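Local coordinates for protein possible thiol-disulfide isomerase (PDB 3HCZ) that possibly acts as a thiol-disulfide isomerase through a domain of the thioredoxin clan, though its function has not been established, at residues P51-Y54 / D55-L58; L80-I83 / R84-I88; Y116-D119 / K120-I124; V139-E142 / K143-T147. All coordinates share one frame; numbering follows the deposited sequence. Where two conformers were deposited one is given.

Contact 1 of 4, residues P51-Y54 / D55-L58; sequences PKLY and DWWL
Trp-57 and Leu-58 both come to the same side of the Tyr-54 ring, three and four places further along helix 49-60. The Tyr-54 CG is anti to the backbone N (chi1 -169°), which swings the ring toward the next turn. Tyr-54 CE1 comes to 3.6 Å from Trp-57 CZ3, and Trp-57 CE3 sits over the rim of that tyrosine face. The two planes meet at 50°, so the pair is oblique. Leu-58 CD1 comes in obliquely, 3.7 Å from Tyr-54 CE2. A second apolar touch links Leu-53 CD1 to Trp-56 CE3 at 3.9 Å. Both side chains are buried, against strand 65-71 and helix 134-147.

The other flank is looser. Lys-52 and Asp-55 are exposed. Lys-52 NZ stays 6.1 Å from Asp-55 OD2, too far for a salt bridge; any attraction is probably weak. Four regular helical bonds run through the backbone, among them Trp-57 N to Leu-53 O at 2.8 Å.

Carbon packing carries most of the side-chain contact in this helix of a beta-alpha-beta unit. Two indole N-H bonds, Trp-56 NE1 to Asp-135 OD1 and Trp-57 NE1 to Ile-65 O, probably fix how the rings are turned.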
loop_
_atom_site.group_PDB
_atom_site.type_symbol
_atom_site.label_atom_id
_atom_site.label_comp_id
_atom_site.label_asym_id
_atom_site.label_seq_id
_atom_site.Cartn_x
_atom_site.Cartn_y
_atom_site.Cartn_z
ATOM N N PRO A 51 3.599 11.383 1.780
ATOM C CA PRO A 51 2.637 12.437 1.490
ATOM C C PRO A 51 2.475 12.680 -0.012
ATOM O O PRO A 51 1.397 13.096 -0.448
ATOM C CB PRO A 51 3.249 13.673 2.177
ATOM C CG PRO A 51 4.733 13.347 2.281
ATOM C CD PRO A 51 4.717 11.887 2.600
ATOM N N LYS A 52 3.527 12.462 -0.790
ATOM C CA LYS A 52 3.409 12.624 -2.220
ATOM C C LYS A 52 2.489 11.575 -2.852
ATOM O O LYS A 52 1.763 11.876 -3.792
ATOM C CB LYS A 52 4.781 12.601 -2.888
ATOM C CG LYS A 52 5.520 13.932 -2.706
ATOM C CD LYS A 52 6.898 13.893 -3.343
ATOM C CE LYS A 52 7.567 15.261 -3.365
ATOM N NZ LYS A 52 6.945 16.168 -4.380
ATOM N N LEU A 53 2.559 10.337 -2.360
ATOM C CA LEU A 53 1.637 9.290 -2.800
ATOM C C LEU A 53 0.221 9.707 -2.394
ATOM O O LEU A 53 -0.737 9.468 -3.128
ATOM C CB LEU A 53 1.986 7.929 -2.167
ATOM C CG LEU A 53 1.078 6.771 -2.628
ATOM C CD1 LEU A 53 1.134 6.559 -4.168
ATOM C CD2 LEU A 53 1.392 5.471 -1.871
ATOM N N TYR A 54 0.094 10.327 -1.223
ATOM C CA TYR A 54 -1.243 10.758 -0.763
ATOM C C TYR A 54 -1.800 11.810 -1.712
ATOM O O TYR A 54 -2.953 11.712 -2.117
ATOM C CB TYR A 54 -1.233 11.241 0.687
ATOM C CG TYR A 54 -2.636 11.422 1.257
ATOM C CD1 TYR A 54 -3.324 10.333 1.808
ATOM C CD2 TYR A 54 -3.266 12.660 1.212
ATOM C CE1 TYR A 54 -4.638 10.495 2.329
ATOM C CE2 TYR A 54 -4.544 12.836 1.727
ATOM C CZ TYR A 54 -5.223 11.724 2.288
ATOM O OH TYR A 54 -6.483 11.885 2.803
ATOM N N ASP A 55 -0.971 12.790 -2.092
ATOM C CA ASP A 55 -1.376 13.807 -3.040
ATOM C C ASP A 55 -1.776 13.180 -4.361
ATOM O O ASP A 55 -2.783 13.568 -4.935
ATOM C CB ASP A 55 -0.248 14.793 -3.314
ATOM C CG ASP A 55 0.096 15.640 -2.123
ATOM O OD1 ASP A 55 -0.747 15.850 -1.214
ATOM O OD2 ASP A 55 1.242 16.132 -2.121
ATOM N N TRP A 56 -0.966 12.232 -4.838
ATOM C CA TRP A 56 -1.272 11.484 -6.073
ATOM C C TRP A 56 -2.630 10.753 -5.954
ATOM O O TRP A 56 -3.436 10.784 -6.875
ATOM C CB TRP A 56 -0.131 10.508 -6.421
ATOM C CG TRP A 56 -0.462 9.631 -7.615
ATOM C CD1 TRP A 56 -0.152 9.871 -8.938
ATOM C CD2 TRP A 56 -1.191 8.390 -7.597
ATOM N NE1 TRP A 56 -0.645 8.858 -9.734
ATOM C CE2 TRP A 56 -1.294 7.946 -8.943
ATOM C CE3 TRP A 56 -1.786 7.621 -6.573
ATOM C CZ2 TRP A 56 -1.940 6.752 -9.292
ATOM C CZ3 TRP A 56 -2.442 6.432 -6.923
ATOM C CH2 TRP A 56 -2.518 6.019 -8.278
ATOM N N TRP A 57 -2.843 10.084 -4.815
ATOM C CA TRP A 57 -4.054 9.338 -4.546
ATOM C C TRP A 57 -5.285 10.253 -4.549
ATOM O O TRP A 57 -6.335 9.909 -5.127
ATOM C CB TRP A 57 -3.938 8.584 -3.219
ATOM C CG TRP A 57 -5.209 7.888 -2.842
ATOM C CD1 TRP A 57 -5.739 6.758 -3.417
ATOM C CD2 TRP A 57 -6.109 8.268 -1.795
ATOM N NE1 TRP A 57 -6.957 6.441 -2.807
ATOM C CE2 TRP A 57 -7.184 7.335 -1.798
ATOM C CE3 TRP A 57 -6.109 9.295 -0.845
ATOM C CZ2 TRP A 57 -8.242 7.412 -0.891
ATOM C CZ3 TRP A 57 -7.192 9.401 0.027
ATOM C CH2 TRP A 57 -8.237 8.456 0.005
ATOM N N LEU A 58 -5.172 11.418 -3.911
ATOM C CA LEU A 58 -6.277 12.357 -3.925
ATOM C C LEU A 58 -6.692 12.674 -5.366
ATOM O O LEU A 58 -7.885 12.793 -5.641
ATOM C CB LEU A 58 -5.914 13.651 -3.201
ATOM C CG LEU A 58 -5.799 13.583 -1.695
ATOM C CD1 LEU A 58 -5.316 14.932 -1.164
ATOM C CD2 LEU A 58 -7.164 13.235 -1.048
#

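Contact 2 of 4, residues L80-I83 / R84-I88; sequences LKFI and RSKKI
Ile-83 O is shared by two amides at the end of the helix. Ile-88 N reaches it at 3.1 Å, in the carbonyl plane, with an N-H...O angle of 160°. Lys-87 N also approaches, but at 116° its bond is weak. Lys-87 has a positive phi of 61°, which turns the chain out of the helix. A further weak bond runs from Lys-87 N to Arg-84 O.

Side chains pack along the flank of the last helical turn. Lys-86 CG stands over the centre of the Phe-82 ring, 3.6 Å from its centroid, in a CH-pi contact. The lysine is bent at chi2 and chi3, and its NZ makes a weak bond to His-45 O. Ile-88 CD1 meets the same ring at its edge, 3.8 Å from Phe-82 CE2. Ile-88 CG1 also lies 4.1 Å from Ile-83 CG1, and these two side chains run nearly perpendicular.

One turn back, Lys-81 O takes two bonds from one residue. Ser-85 N and Ser-85 OG reach it from opposite faces of its plane, OG at 3.1 Å.

Ile-88 also packs on Tyr-54 of helix 49-60. The backbone turn is a Schellman motif, with Lys-87 as C-prime residue, and it ends helix 77-86 of a beta-alpha-beta unit.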
loop_
_atom_site.group_PDB
_atom_site.type_symbol
_atom_site.label_atom_id
_atom_site.label_comp_id
_atom_site.label_asym_id
_atom_site.label_seq_id
_atom_site.Cartn_x
_atom_site.Cartn_y
_atom_site.Cartn_z
ATOM N N LEU A 80 -0.150 7.039 14.448
ATOM C CA LEU A 80 -1.334 7.900 14.497
ATOM C C LEU A 80 -0.941 9.382 14.462
ATOM O O LEU A 80 -1.607 10.189 13.771
ATOM C CB LEU A 80 -2.231 7.573 15.710
ATOM C CG LEU A 80 -2.790 6.135 15.705
ATOM C CD1 LEU A 80 -3.577 5.752 16.953
ATOM C CD2 LEU A 80 -3.660 5.953 14.453
ATOM N N LYS A 81 0.127 9.731 15.186
ATOM C CA LYS A 81 0.648 11.098 15.168
ATOM C C LYS A 81 1.025 11.548 13.752
ATOM O O LYS A 81 0.745 12.678 13.332
ATOM C CB LYS A 81 1.863 11.231 16.100
ATOM C CG LYS A 81 2.435 12.652 16.125
ATOM C CD LYS A 81 3.673 12.821 17.047
ATOM C CE LYS A 81 3.547 12.064 18.384
ATOM N NZ LYS A 81 4.877 12.025 19.110
ATOM N N PHE A 82 1.669 10.666 13.016
ATOM C CA PHE A 82 2.010 10.985 11.641
ATOM C C PHE A 82 0.736 11.176 10.805
ATOM O O PHE A 82 0.639 12.151 10.053
ATOM C CB PHE A 82 2.849 9.867 11.048
ATOM C CG PHE A 82 3.431 10.186 9.714
ATOM C CD1 PHE A 82 4.768 10.575 9.597
ATOM C CD2 PHE A 82 2.664 10.041 8.566
ATOM C CE1 PHE A 82 5.330 10.859 8.358
ATOM C CE2 PHE A 82 3.207 10.308 7.312
ATOM C CZ PHE A 82 4.547 10.708 7.194
ATOM N N ILE A 83 -0.212 10.240 10.911
ATOM C CA ILE A 83 -1.462 10.356 10.112
ATOM C C ILE A 83 -2.150 11.703 10.331
ATOM O O ILE A 83 -2.493 12.395 9.358
ATOM C CB ILE A 83 -2.421 9.185 10.352
ATOM C CG1 ILE A 83 -1.774 7.921 9.802
ATOM C CG2 ILE A 83 -3.850 9.494 9.750
ATOM C CD1 ILE A 83 -2.414 6.628 10.293
ATOM N N ARG A 84 -2.296 12.086 11.596
ATOM C CA ARG A 84 -2.916 13.345 11.976
ATOM C C ARG A 84 -2.164 14.598 11.476
ATOM O O ARG A 84 -2.774 15.529 10.885
ATOM C CB ARG A 84 -3.084 13.396 13.505
ATOM C CG ARG A 84 -3.748 14.670 14.056
ATOM C CD ARG A 84 -3.912 14.552 15.591
ATOM N NE ARG A 84 -4.792 15.583 16.155
ATOM C CZ ARG A 84 -4.408 16.538 17.009
ATOM N NH1 ARG A 84 -3.144 16.611 17.430
ATOM N NH2 ARG A 84 -5.296 17.430 17.460
ATOM N N SER A 85 -0.858 14.632 11.711
ATOM C CA SER A 85 -0.099 15.832 11.422
ATOM C C SER A 85 0.150 16.019 9.931
ATOM O O SER A 85 0.094 17.135 9.427
ATOM C CB SER A 85 1.191 15.881 12.231
ATOM O OG SER A 85 2.125 14.957 11.732
ATOM N N LYS A 86 0.405 14.929 9.219
ATOM C CA LYS A 86 0.567 15.016 7.785
ATOM C C LYS A 86 -0.777 14.969 7.046
ATOM O O LYS A 86 -0.813 15.154 5.832
ATOM C CB LYS A 86 1.482 13.896 7.302
ATOM C CG LYS A 86 2.811 13.847 8.067
ATOM C CD LYS A 86 3.675 15.037 7.755
ATOM C CE LYS A 86 4.199 14.989 6.317
ATOM N NZ LYS A 86 5.242 16.060 6.082
ATOM N N LYS A 87 -1.873 14.705 7.765
ATOM C CA LYS A 87 -3.227 14.746 7.174
ATOM C C LYS A 87 -3.385 13.746 6.045
ATOM O O LYS A 87 -3.755 14.082 4.902
ATOM C CB LYS A 87 -3.555 16.174 6.727
ATOM C CG LYS A 87 -3.714 17.148 7.894
ATOM C CD LYS A 87 -3.333 18.505 7.404
ATOM C CE LYS A 87 -4.453 19.469 7.598
ATOM N NZ LYS A 87 -4.697 19.685 9.044
ATOM N N ILE A 88 -3.069 12.489 6.356
ATOM C CA ILE A 88 -3.196 11.400 5.371
ATOM C C ILE A 88 -4.219 10.378 5.851
ATOM O O ILE A 88 -4.117 9.192 5.567
ATOM C CB ILE A 88 -1.830 10.715 5.068
ATOM C CG1 ILE A 88 -1.194 10.164 6.380
ATOM C CG2 ILE A 88 -0.874 11.729 4.340
ATOM C CD1 ILE A 88 -0.164 9.045 6.142
#

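Contact 3 of 4, residues Y116-D119 / K120-I124; sequences YVLD and KNKVI
Asp-119 OD1 accepts two backbone amides, Asn-121 N and Val-123 N, each at 2.9 Å. They belong to the beta hairpin connection between strands 114-118 and 124-127, which begins with a type I turn from Asp-119 to Lys-122. The two donors come from opposite faces of the carboxylate plane. The Asp-119 side chain can reach both because CG lies between the backbone N and the carbonyl carbon (chi1 77°), folding the acid over the turn. The backbone completes the grip: Lys-122 N bonds to Asp-119 O at 3.0 Å from above the carbonyl plane, and Asp-119 N bonds to Val-123 O.

Further out, the hairpin stems pack. Leu-118 and Ile-124 form an antiparallel non-hydrogen-bonded pair, with their side chains on the same face of the sheet. Leu-118 CD2 touches Ile-124 CG1 at 3.7 Å, and both side chains lean on Ala-11. Lys-122 sends its NZ to Val-29 O.

Two waters add to the turn. One molecule joins Asp-119 O to Lys-122 NZ. Another gives its proton to Asp-119 OD2 at 2.7 Å and accepts from Asn-121 ND2 at 2.8 Å.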
loop_
_atom_site.group_PDB
_atom_site.type_symbol
_atom_site.label_atom_id
_atom_site.label_comp_id
_atom_site.label_asym_id
_atom_site.label_seq_id
_atom_site.Cartn_x
_atom_site.Cartn_y
_atom_site.Cartn_z
ATOM N N TYR A 116 3.639 -1.833 -4.074
ATOM C CA TYR A 116 3.176 -2.784 -5.097
ATOM C C TYR A 116 1.900 -2.268 -5.698
ATOM O O TYR A 116 1.128 -1.621 -5.006
ATOM C CB TYR A 116 2.888 -4.164 -4.485
ATOM C CG TYR A 116 4.136 -4.854 -3.973
ATOM C CD1 TYR A 116 4.825 -5.761 -4.783
ATOM C CD2 TYR A 116 4.639 -4.592 -2.678
ATOM C CE1 TYR A 116 5.975 -6.422 -4.304
ATOM C CE2 TYR A 116 5.813 -5.231 -2.208
ATOM C CZ TYR A 116 6.464 -6.147 -3.026
ATOM O OH TYR A 116 7.626 -6.803 -2.631
ATOM N N VAL A 117 1.641 -2.547 -6.976
ATOM C CA VAL A 117 0.353 -2.223 -7.548
ATOM C C VAL A 117 -0.336 -3.564 -7.784
ATOM O O VAL A 117 0.244 -4.497 -8.368
ATOM C CB VAL A 117 0.479 -1.430 -8.890
ATOM C CG1 VAL A 117 -0.898 -1.073 -9.450
ATOM C CG2 VAL A 117 1.337 -0.139 -8.656
ATOM N N LEU A 118 -1.581 -3.658 -7.328
ATOM C CA LEU A 118 -2.365 -4.886 -7.506
ATOM C C LEU A 118 -3.585 -4.571 -8.360
ATOM O O LEU A 118 -4.148 -3.478 -8.254
ATOM C CB LEU A 118 -2.901 -5.392 -6.147
ATOM C CG LEU A 118 -1.878 -5.440 -5.003
ATOM C CD1 LEU A 118 -2.458 -5.859 -3.629
ATOM C CD2 LEU A 118 -0.648 -6.339 -5.387
ATOM N N ASP A 119 -4.031 -5.554 -9.125
ATOM C CA ASP A 119 -5.278 -5.383 -9.893
ATOM C C ASP A 119 -6.559 -5.591 -9.040
ATOM O O ASP A 119 -6.495 -5.711 -7.788
ATOM C CB ASP A 119 -5.268 -6.243 -11.186
ATOM C CG ASP A 119 -5.538 -7.725 -10.937
ATOM O OD1 ASP A 119 -5.771 -8.174 -9.799
ATOM O OD2 ASP A 119 -5.535 -8.477 -11.928
ATOM N N LYS A 120 -7.727 -5.625 -9.701
ATOM C CA LYS A 120 -8.987 -5.752 -8.953
ATOM C C LYS A 120 -9.047 -7.028 -8.099
ATOM O O LYS A 120 -9.705 -7.025 -7.049
ATOM C CB LYS A 120 -10.228 -5.671 -9.841
ATOM C CG LYS A 120 -10.474 -6.901 -10.645
ATOM C CD LYS A 120 -11.907 -6.898 -11.232
ATOM C CE LYS A 120 -12.821 -7.769 -10.380
ATOM N NZ LYS A 120 -13.995 -6.986 -9.883
ATOM N N ASN A 121 -8.344 -8.082 -8.530
ATOM C CA ASN A 121 -8.330 -9.360 -7.798
ATOM C C ASN A 121 -7.064 -9.579 -6.963
ATOM O O ASN A 121 -6.751 -10.726 -6.562
ATOM C CB ASN A 121 -8.545 -10.493 -8.786
ATOM C CG ASN A 121 -9.833 -10.336 -9.551
ATOM O OD1 ASN A 121 -10.916 -10.130 -8.960
ATOM N ND2 ASN A 121 -9.731 -10.369 -10.871
ATOM N N LYS A 122 -6.343 -8.484 -6.708
ATOM C CA LYS A 122 -5.141 -8.467 -5.839
ATOM C C LYS A 122 -3.966 -9.188 -6.473
ATOM O O LYS A 122 -2.992 -9.514 -5.771
ATOM C CB LYS A 122 -5.386 -9.003 -4.419
ATOM C CG LYS A 122 -6.601 -8.364 -3.696
ATOM C CD LYS A 122 -6.469 -6.831 -3.594
ATOM C CE LYS A 122 -7.772 -6.187 -3.045
ATOM N NZ LYS A 122 -8.857 -6.343 -4.049
ATOM N N VAL A 123 -4.033 -9.371 -7.796
ATOM C CA VAL A 123 -2.861 -9.889 -8.540
ATOM C C VAL A 123 -1.785 -8.813 -8.679
ATOM O O VAL A 123 -2.067 -7.636 -8.965
ATOM C CB VAL A 123 -3.244 -10.403 -9.877
ATOM C CG1 VAL A 123 -1.962 -10.712 -10.742
ATOM C CG2 VAL A 123 -4.103 -11.620 -9.686
ATOM N N ILE A 124 -0.530 -9.213 -8.494
ATOM C CA ILE A 124 0.543 -8.254 -8.535
ATOM C C ILE A 124 0.790 -7.843 -9.985
ATOM O O ILE A 124 1.142 -8.702 -10.842
ATOM C CB ILE A 124 1.846 -8.865 -7.911
ATOM C CG1 ILE A 124 1.636 -9.119 -6.391
ATOM C CG2 ILE A 124 3.077 -7.921 -8.158
ATOM C CD1 ILE A 124 2.645 -10.124 -5.819
HETATM O O HOH W 1 -7.976 -4.321 -5.872
HETATM O O HOH W 2 -7.115 -10.657 -11.889
#

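Contact 4 of 4, residues V139-E142 / K143-T147; sequences VQYE and KSLKT
Leu-145 slants across the ring of Tyr-141, one turn further along the helix. Its CG lies above one face, displaced toward the rim, and Leu-145 CD1 comes to 3.9 Å from Tyr-141 CE2. The other branch, CD2, lies 4.1 Å from Tyr-141 OH. The ring leans along the helix because CG is anti to the backbone N (chi1 177°).

Lys-143 turns the opposite way along the chain, back toward Val-139. In one of its two modelled conformers, three bends, at chi2, chi3 and chi4, curl it back so that Lys-143 NZ lies 2.7 Å from Val-139 O. This bond is accordingly doubtful. The same oxygen takes the helical bond from Lys-143 N, at 3.1 Å.

These residues lie on helix 134-147, the last helix of the chain, in an exposed stretch. Its helical bonding is uneven here. Ser-144 N to Gln-140 O is regular, but Leu-145 N bonds weakly to Tyr-141 O and better to Glu-142 O, at 3.1 Å.

Glu-142 runs extended beyond CG. In the same lysine conformer its OE1 is 4.8 Å from Lys-143 NZ, a separation at which any attraction is probably weak. Glu-142 OE2 bonds instead to Tyr-33 OH.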
loop_
_atom_site.group_PDB
_atom_site.type_symbol
_atom_site.label_atom_id
_atom_site.label_comp_id
_atom_site.label_asym_id
_atom_site.label_seq_id
_atom_site.Cartn_x
_atom_site.Cartn_y
_atom_site.Cartn_z
ATOM N N VAL A 139 -0.961 3.784 -17.430
ATOM C CA VAL A 139 -1.248 3.964 -18.869
ATOM C C VAL A 139 -0.814 2.753 -19.671
ATOM O O VAL A 139 -1.606 2.217 -20.449
ATOM C CB VAL A 139 -0.644 5.248 -19.484
ATOM C CG1 VAL A 139 -0.970 5.299 -20.970
ATOM C CG2 VAL A 139 -1.215 6.476 -18.813
ATOM N N GLN A 140 0.424 2.305 -19.475
ATOM C CA GLN A 140 0.982 1.229 -20.301
ATOM C C GLN A 140 0.280 -0.089 -20.012
ATOM O O GLN A 140 -0.003 -0.869 -20.932
ATOM C CB GLN A 140 2.501 1.043 -20.095
ATOM C CG GLN A 140 3.418 2.304 -20.241
ATOM C CD GLN A 140 3.004 3.297 -21.337
ATOM O OE1 GLN A 140 2.854 4.502 -21.065
ATOM N NE2 GLN A 140 2.821 2.803 -22.573
ATOM N N TYR A 141 0.001 -0.322 -18.729
ATOM C CA TYR A 141 -0.709 -1.529 -18.278
ATOM C C TYR A 141 -2.060 -1.640 -18.979
ATOM O O TYR A 141 -2.382 -2.689 -19.573
ATOM C CB TYR A 141 -0.920 -1.517 -16.769
ATOM C CG TYR A 141 -1.716 -2.711 -16.308
ATOM C CD1 TYR A 141 -1.143 -3.983 -16.283
ATOM C CD2 TYR A 141 -3.052 -2.578 -15.915
ATOM C CE1 TYR A 141 -1.876 -5.097 -15.868
ATOM C CE2 TYR A 141 -3.803 -3.691 -15.490
ATOM C CZ TYR A 141 -3.204 -4.935 -15.482
ATOM O OH TYR A 141 -3.924 -6.017 -15.069
ATOM N N GLU A 142 -2.824 -0.555 -18.966
ATOM C CA GLU A 142 -4.141 -0.618 -19.582
ATOM C C GLU A 142 -4.054 -0.815 -21.097
ATOM O O GLU A 142 -4.817 -1.614 -21.645
ATOM C CB GLU A 142 -5.030 0.547 -19.166
ATOM C CG GLU A 142 -5.224 0.550 -17.648
ATOM C CD GLU A 142 -6.289 1.485 -17.226
ATOM O OE1 GLU A 142 -6.756 2.253 -18.085
ATOM O OE2 GLU A 142 -6.677 1.459 -16.046
ATOM N N LYS A 143 -3.096 -0.159 -21.755
ATOM C CA LYS A 143 -2.888 -0.375 -23.184
ATOM C C LYS A 143 -2.597 -1.856 -23.450
ATOM O O LYS A 143 -3.083 -2.424 -24.439
ATOM C CB LYS A 143 -1.760 0.507 -23.733
ATOM C CG LYS A 143 -1.971 2.014 -23.573
ATOM C CD LYS A 143 -3.393 2.458 -23.909
ATOM C CE LYS A 143 -4.265 2.542 -22.662
ATOM N NZ LYS A 143 -3.673 3.441 -21.625
ATOM N N SER A 144 -1.820 -2.476 -22.561
ATOM C CA SER A 144 -1.436 -3.894 -22.673
ATOM C C SER A 144 -2.601 -4.890 -22.559
ATOM O O SER A 144 -2.517 -6.005 -23.070
ATOM C CB SER A 144 -0.360 -4.251 -21.642
ATOM O OG SER A 144 -0.934 -4.477 -20.357
ATOM N N LEU A 145 -3.696 -4.473 -21.977
ATOM C CA LEU A 145 -4.845 -5.336 -21.836
ATOM C C LEU A 145 -5.593 -5.372 -23.140
ATOM O O LEU A 145 -6.195 -6.348 -23.501
ATOM C CB LEU A 145 -5.777 -4.746 -20.815
ATOM C CG LEU A 145 -5.223 -4.721 -19.408
ATOM C CD1 LEU A 145 -6.191 -4.021 -18.504
ATOM C CD2 LEU A 145 -4.960 -6.097 -18.986
ATOM N N LYS A 146 -5.594 -4.242 -23.802
ATOM C CA LYS A 146 -6.269 -4.105 -25.070
ATOM C C LYS A 146 -5.624 -4.980 -26.146
ATOM O O LYS A 146 -6.290 -5.863 -26.699
ATOM C CB LYS A 146 -6.321 -2.635 -25.499
ATOM C CG LYS A 146 -7.453 -1.863 -24.862
ATOM C CD LYS A 146 -8.021 -0.874 -25.860
ATOM C CE LYS A 146 -9.470 -0.535 -25.555
ATOM N NZ LYS A 146 -10.181 -0.150 -26.813
ATOM N N THR A 147 -4.331 -4.756 -26.408
ATOM C CA THR A 147 -3.602 -5.450 -27.496
ATOM C C THR A 147 -3.918 -6.943 -27.555
ATOM O O THR A 147 -4.072 -7.511 -28.655
ATOM C CB THR A 147 -2.050 -5.251 -27.424
ATOM O OG1 THR A 147 -1.620 -5.189 -26.053
ATOM C CG2 THR A 147 -1.618 -3.981 -28.172
#

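How the contacts relate
The four contacts follow one another in series; none nests in or crosses another. Contact 1 lies within helix 49-60, between strands 33-39 and 65-71. Contact 2 closes the end of helix 77-86, ahead of strand 92-95. These two touch: Tyr-54 CE1 lies 3.5 Å from Ile-88 CA, so the turn after one helix packs on the other helix. Contact 3 closes the short loop joining strand 114-118 to the outermost strand, 124-127. Contact 4 lies near the C terminus on helix 134-147 and meets contact 3 where Tyr-141 approaches Asp-119. Contacts 2 and 4 are farthest apart, about 35 Å between centres, with the middle of the chain between them.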